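Long-range contacts in FdxN element excision controlling factor XisI (Anabaena variabilis ATCC 29413, PDB 2NVM), which probably acts with XisF and XisH to control excision of the fdxN element, a site-specific recombination of nitrogen-fixation genes in cyanobacteria: residues I15-Y19 with A93-M98; D41-R46 with W58-D64. All coordinates share one frame; numbering follows the deposited sequence. Where two conformers were deposited one is given.

In the fold
Contact 1 joins the two helices, 4-23 and 93-100, that pack on the sheet; its centre is about 8 Å from that of the chain. Contact 2 joins neighbouring strands of the sheet, about 17 Å out, and is nested within the loop closed by contact 1. The first is side-chain packing, aliphatic on the sheet side and with an ion pair on its exposed side. The second is held chiefly by backbone hydrogen bonds, and several of its side chains reach the second subunit. Although their centres lie about 21 Å apart, the contacts touch: Tyr19 O packs against Trp58 CH2 at 3.2 Å, where helix 4-23 rests on the sheet.

Contact 1: I15-Y19 with A93-M98; sequences IIKKY and AIVDEM
The Tyr19 ring is met obliquely by three groups of helix 93-100: the Ile94 CG2 methyl, the Ala93 methyl and the Glu97 carboxylate, whose plane is turned 48° from the ring. Ile94 CG2 lies 3.3 Å from Tyr19 CE2, and Glu97 OE1 approaches that same carbon to 3.2 Å. Further out, Tyr19 OH rests 3.4 Å from Ala93 CB; the short alanine side chain lets the phenol oxygen come this near the helix. Ile15 uses both of its branches. Its CG2 meets Ile94 CG2 at 3.8 Å, while CD1 presses on CG of selenomethionine Met98 at 3.4 Å, closer than carbons usually sit. Branched and long apolar chains suit this layer, because both helices pack on the sheet: Ile94 and Met98 reach Leu76 and Ile85, and Ile16 reaches Leu74 and Ile49. The short helical segments run roughly antiparallel, at 137°, with axes 11.1 Å apart, so side chains rather than backbones bridge them. Toward solvent the chemistry becomes ionic. Lys18 sets CG anti to its own N (chi1 177°) and stays extended beyond it, carrying NZ across to Glu97 OE2 in a 2.9 Å salt bridge, on the syn side of OE2 but well out of the carboxylate plane. Glu97 is also extended past CG, and its CB lies alongside CG1 of Ile15, so the stem is apolar packing and the tip is the ion pair. With an alanine in place of Glu97, Lys18 would probably lose its carboxylate mate, and Tyr19 CE2 and Ile15 CG1 the packing of the longer side chain.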
# COMPACT_ATOMS: atom_id res chain seq x y z
N ILE B 15 5.73 4.56 14.18
CA ILE B 15 5.24 3.21 14.53
C ILE B 15 5.49 2.19 13.40
O ILE B 15 6.09 1.13 13.64
CB ILE B 15 3.73 3.21 14.94
CG1 ILE B 15 3.52 3.87 16.31
CG2 ILE B 15 3.14 1.79 15.02
CD1 ILE B 15 2.05 4.21 16.60
N ILE B 16 5.05 2.52 12.18
CA ILE B 16 5.18 1.62 11.01
C ILE B 16 6.67 1.26 10.73
O ILE B 16 6.99 0.08 10.58
CB ILE B 16 4.37 2.13 9.76
CG1 ILE B 16 4.05 0.96 8.80
CG2 ILE B 16 5.07 3.30 9.05
CD1 ILE B 16 3.22 1.33 7.56
N LYS B 17 7.55 2.26 10.79
CA LYS B 17 9.00 2.06 10.63
C LYS B 17 9.62 1.22 11.74
O LYS B 17 10.53 0.44 11.46
CB LYS B 17 9.77 3.39 10.50
CG LYS B 17 9.47 4.14 9.21
CD LYS B 17 10.18 5.50 9.18
CE LYS B 17 9.84 6.30 7.91
NZ LYS B 17 10.57 7.59 7.87
N LYS B 18 9.13 1.38 12.99
CA LYS B 18 9.62 0.61 14.16
C LYS B 18 9.41 -0.88 13.94
O LYS B 18 10.37 -1.63 13.97
CB LYS B 18 8.95 1.08 15.48
CG LYS B 18 9.33 0.30 16.75
CD LYS B 18 8.83 0.99 18.02
CE LYS B 18 9.25 0.22 19.29
NZ LYS B 18 9.08 0.99 20.56
N TYR B 19 8.15 -1.28 13.71
CA TYR B 19 7.81 -2.70 13.45
C TYR B 19 8.39 -3.26 12.14
O TYR B 19 8.65 -4.46 12.09
CB TYR B 19 6.30 -2.97 13.56
CG TYR B 19 5.82 -2.85 14.98
CD1 TYR B 19 6.01 -3.90 15.89
CD2 TYR B 19 5.19 -1.68 15.43
CE1 TYR B 19 5.57 -3.80 17.24
CE2 TYR B 19 4.75 -1.56 16.76
CZ TYR B 19 4.94 -2.62 17.66
OH TYR B 19 4.50 -2.49 18.96
N ALA B 93 -0.35 -4.59 19.38
CA ALA B 93 0.81 -3.96 20.06
C ALA B 93 0.98 -2.49 19.60
O ALA B 93 1.37 -1.66 20.40
CB ALA B 93 2.10 -4.74 19.85
N ILE B 94 0.65 -2.20 18.33
CA ILE B 94 0.71 -0.84 17.78
C ILE B 94 -0.30 0.14 18.42
O ILE B 94 -0.05 1.34 18.40
CB ILE B 94 0.57 -0.79 16.20
CG1 ILE B 94 -0.82 -1.20 15.70
CG2 ILE B 94 1.67 -1.63 15.52
CD1 ILE B 94 -0.93 -1.05 14.17
N VAL B 95 -1.43 -0.37 18.92
CA VAL B 95 -2.44 0.46 19.61
C VAL B 95 -1.87 1.04 20.91
O VAL B 95 -2.10 2.22 21.19
CB VAL B 95 -3.78 -0.29 19.87
CG1 VAL B 95 -4.66 0.43 20.89
CG2 VAL B 95 -4.52 -0.50 18.56
N ASP B 96 -1.12 0.23 21.66
CA ASP B 96 -0.45 0.65 22.89
C ASP B 96 0.50 1.82 22.60
O ASP B 96 0.51 2.79 23.35
CB ASP B 96 0.34 -0.50 23.54
CG ASP B 96 -0.57 -1.59 24.12
OD1 ASP B 96 -1.50 -1.25 24.90
OD2 ASP B 96 -0.32 -2.78 23.84
N GLU B 97 1.24 1.73 21.49
CA GLU B 97 2.16 2.80 21.09
C GLU B 97 1.44 4.11 20.75
O GLU B 97 1.92 5.18 21.13
CB GLU B 97 3.13 2.31 20.00
CG GLU B 97 4.03 1.18 20.59
CD GLU B 97 5.27 0.88 19.80
OE1 GLU B 97 5.27 1.06 18.57
OE2 GLU B 97 6.27 0.46 20.42
N MSE B 98 0.25 4.01 20.15
CA MSE B 98 -0.58 5.19 19.82
C MSE B 98 -1.14 5.86 21.09
O MSE B 98 -1.10 7.09 21.19
CB MSE B 98 -1.72 4.83 18.87
CG MSE B 98 -1.27 4.38 17.50
SE MSE B 98 -2.77 3.72 16.47
CE MSE B 98 -1.79 3.01 14.97

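Contact 2: D41-R46 with W58-D64; sequences DTVGDR and WLCCGWD
Gly44 and Cys61 grip each other with two backbone bonds, Gly44 N to Cys61 O (3.1 Å) and Cys61 N to Gly44 O (2.9 Å). Arg46 and Leu59 repeat the exchange, Arg46 N reaching Leu59 O at 2.8 Å and Leu59 N reaching Arg46 O at 3.0 Å. In one of its two deposited conformers, the Arg46 chain bends at chi2 (86°), bringing a guanidinium face over Cys61 CB, 3.5 Å from NH1; CD packs on Leu59 CD1, and NH1 bonds Tyr75 OH of the second subunit. Between these pairs, Asp45 OD1 comes within 3.2 Å of Cys60 CB, and the Trp58 indole N-H makes a weak bond to Asp45 OD2.

Toward Asp41 the pairing loosens. Trp63 N still reaches Asp41 O at 3.1 Å, but the bond is bent, and exposed Val43 merely lays CG2 along the Gly62-Trp63 backbone. Gly62 suits the corner, since any CB would run into Thr42 O. This part meets the second subunit too: its Arg118 forms a salt bridge with Asp41, and its His114 meets the Trp63 ring edge-to-face. Gly44-Arg46 with Trp58-Cys61 is part of the antiparallel beta hairpin of strands 44-50 and 55-61; beyond it the chain turns a corner at Gly62.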
# COMPACT_ATOMS: atom_id res chain seq x y z
N ASP B 41 13.62 -10.73 -6.96
CA ASP B 41 12.54 -11.74 -7.16
C ASP B 41 12.11 -12.49 -5.89
O ASP B 41 11.01 -13.05 -5.87
CB ASP B 41 12.96 -12.82 -8.17
CG ASP B 41 13.31 -12.29 -9.54
OD1 ASP B 41 12.58 -11.42 -10.00
OD2 ASP B 41 14.29 -12.79 -10.16
N THR B 42 12.97 -12.55 -4.87
CA THR B 42 12.65 -13.26 -3.61
C THR B 42 11.57 -12.50 -2.83
O THR B 42 11.36 -11.29 -3.07
CB THR B 42 13.91 -13.50 -2.70
OG1 THR B 42 14.48 -12.26 -2.28
CG2 THR B 42 14.97 -14.31 -3.44
N VAL B 43 10.88 -13.22 -1.94
CA VAL B 43 9.84 -12.62 -1.09
C VAL B 43 10.57 -11.66 -0.15
O VAL B 43 11.44 -12.08 0.63
CB VAL B 43 8.97 -13.63 -0.31
CG1 VAL B 43 7.95 -12.89 0.57
CG2 VAL B 43 8.23 -14.52 -1.29
N GLY B 44 10.30 -10.37 -0.36
CA GLY B 44 10.90 -9.28 0.39
C GLY B 44 9.84 -8.27 0.80
O GLY B 44 8.84 -8.09 0.10
N ASP B 45 10.10 -7.61 1.92
CA ASP B 45 9.25 -6.60 2.49
C ASP B 45 9.50 -5.25 1.82
O ASP B 45 10.62 -4.98 1.42
CB ASP B 45 9.51 -6.50 4.01
CG ASP B 45 9.05 -7.76 4.79
OD1 ASP B 45 8.61 -8.78 4.19
OD2 ASP B 45 9.11 -7.74 6.02
N ARG B 46 8.43 -4.48 1.64
CA ARG B 46 8.47 -3.13 1.05
C ARG B 46 7.58 -2.21 1.90
O ARG B 46 6.50 -2.62 2.34
CB ARG B 46 7.95 -3.07 -0.41
CG ARG B 46 8.72 -3.86 -1.49
CD ARG B 46 8.26 -5.30 -1.60
NE ARG B 46 9.00 -6.08 -2.61
CZ ARG B 46 8.68 -6.22 -3.91
NH1 ARG B 46 7.61 -5.64 -4.44
NH2 ARG B 46 9.46 -6.97 -4.70
N TRP B 58 2.84 -1.53 4.64
CA TRP B 58 3.94 -2.46 4.70
C TRP B 58 3.39 -3.77 4.14
O TRP B 58 2.41 -4.32 4.67
CB TRP B 58 4.44 -2.57 6.16
CG TRP B 58 5.35 -3.72 6.48
CD1 TRP B 58 6.19 -4.37 5.61
CD2 TRP B 58 5.65 -4.24 7.79
NE1 TRP B 58 6.91 -5.32 6.28
CE2 TRP B 58 6.61 -5.27 7.61
CE3 TRP B 58 5.17 -3.96 9.08
CZ2 TRP B 58 7.11 -6.03 8.69
CZ3 TRP B 58 5.67 -4.73 10.17
CH2 TRP B 58 6.63 -5.76 9.96
N LEU B 59 4.03 -4.24 3.07
CA LEU B 59 3.70 -5.50 2.43
C LEU B 59 4.94 -6.31 2.13
O LEU B 59 6.04 -5.78 2.21
CB LEU B 59 2.90 -5.25 1.15
CG LEU B 59 3.45 -4.44 -0.04
CD1 LEU B 59 4.65 -5.04 -0.71
CD2 LEU B 59 2.33 -4.34 -1.08
N CYS B 60 4.74 -7.58 1.82
CA CYS B 60 5.81 -8.46 1.32
C CYS B 60 5.37 -8.94 -0.07
O CYS B 60 4.18 -9.16 -0.32
CB CYS B 60 6.15 -9.59 2.27
SG CYS B 60 4.90 -10.74 2.53
N CYS B 61 6.32 -9.05 -0.97
CA CYS B 61 6.06 -9.45 -2.34
C CYS B 61 7.25 -10.17 -2.96
O CYS B 61 8.41 -9.79 -2.73
CB CYS B 61 5.68 -8.20 -3.15
SG CYS B 61 5.26 -8.46 -4.87
N GLY B 62 6.94 -11.22 -3.71
CA GLY B 62 7.92 -12.04 -4.42
C GLY B 62 7.40 -13.43 -4.75
O GLY B 62 6.17 -13.63 -4.83
N TRP B 63 8.33 -14.36 -4.94
CA TRP B 63 8.02 -15.75 -5.29
C TRP B 63 8.62 -16.74 -4.30
O TRP B 63 9.79 -16.61 -3.96
CB TRP B 63 8.60 -16.07 -6.65
CG TRP B 63 8.03 -15.24 -7.69
CD1 TRP B 63 8.50 -14.05 -8.13
CD2 TRP B 63 6.84 -15.51 -8.42
NE1 TRP B 63 7.69 -13.56 -9.11
CE2 TRP B 63 6.65 -14.42 -9.31
CE3 TRP B 63 5.91 -16.56 -8.41
CZ2 TRP B 63 5.56 -14.37 -10.22
CZ3 TRP B 63 4.83 -16.52 -9.32
CH2 TRP B 63 4.66 -15.42 -10.19
N ASP B 64 7.80 -17.69 -3.85
CA ASP B 64 8.20 -18.80 -2.97
C ASP B 64 8.16 -20.02 -3.93
O ASP B 64 7.18 -20.79 -3.94
CB ASP B 64 7.23 -18.89 -1.77
CG ASP B 64 7.54 -20.04 -0.81
OD1 ASP B 64 8.60 -20.69 -0.90
OD2 ASP B 64 6.69 -20.29 0.07
O HOH W 1 9.94 -11.10 -9.37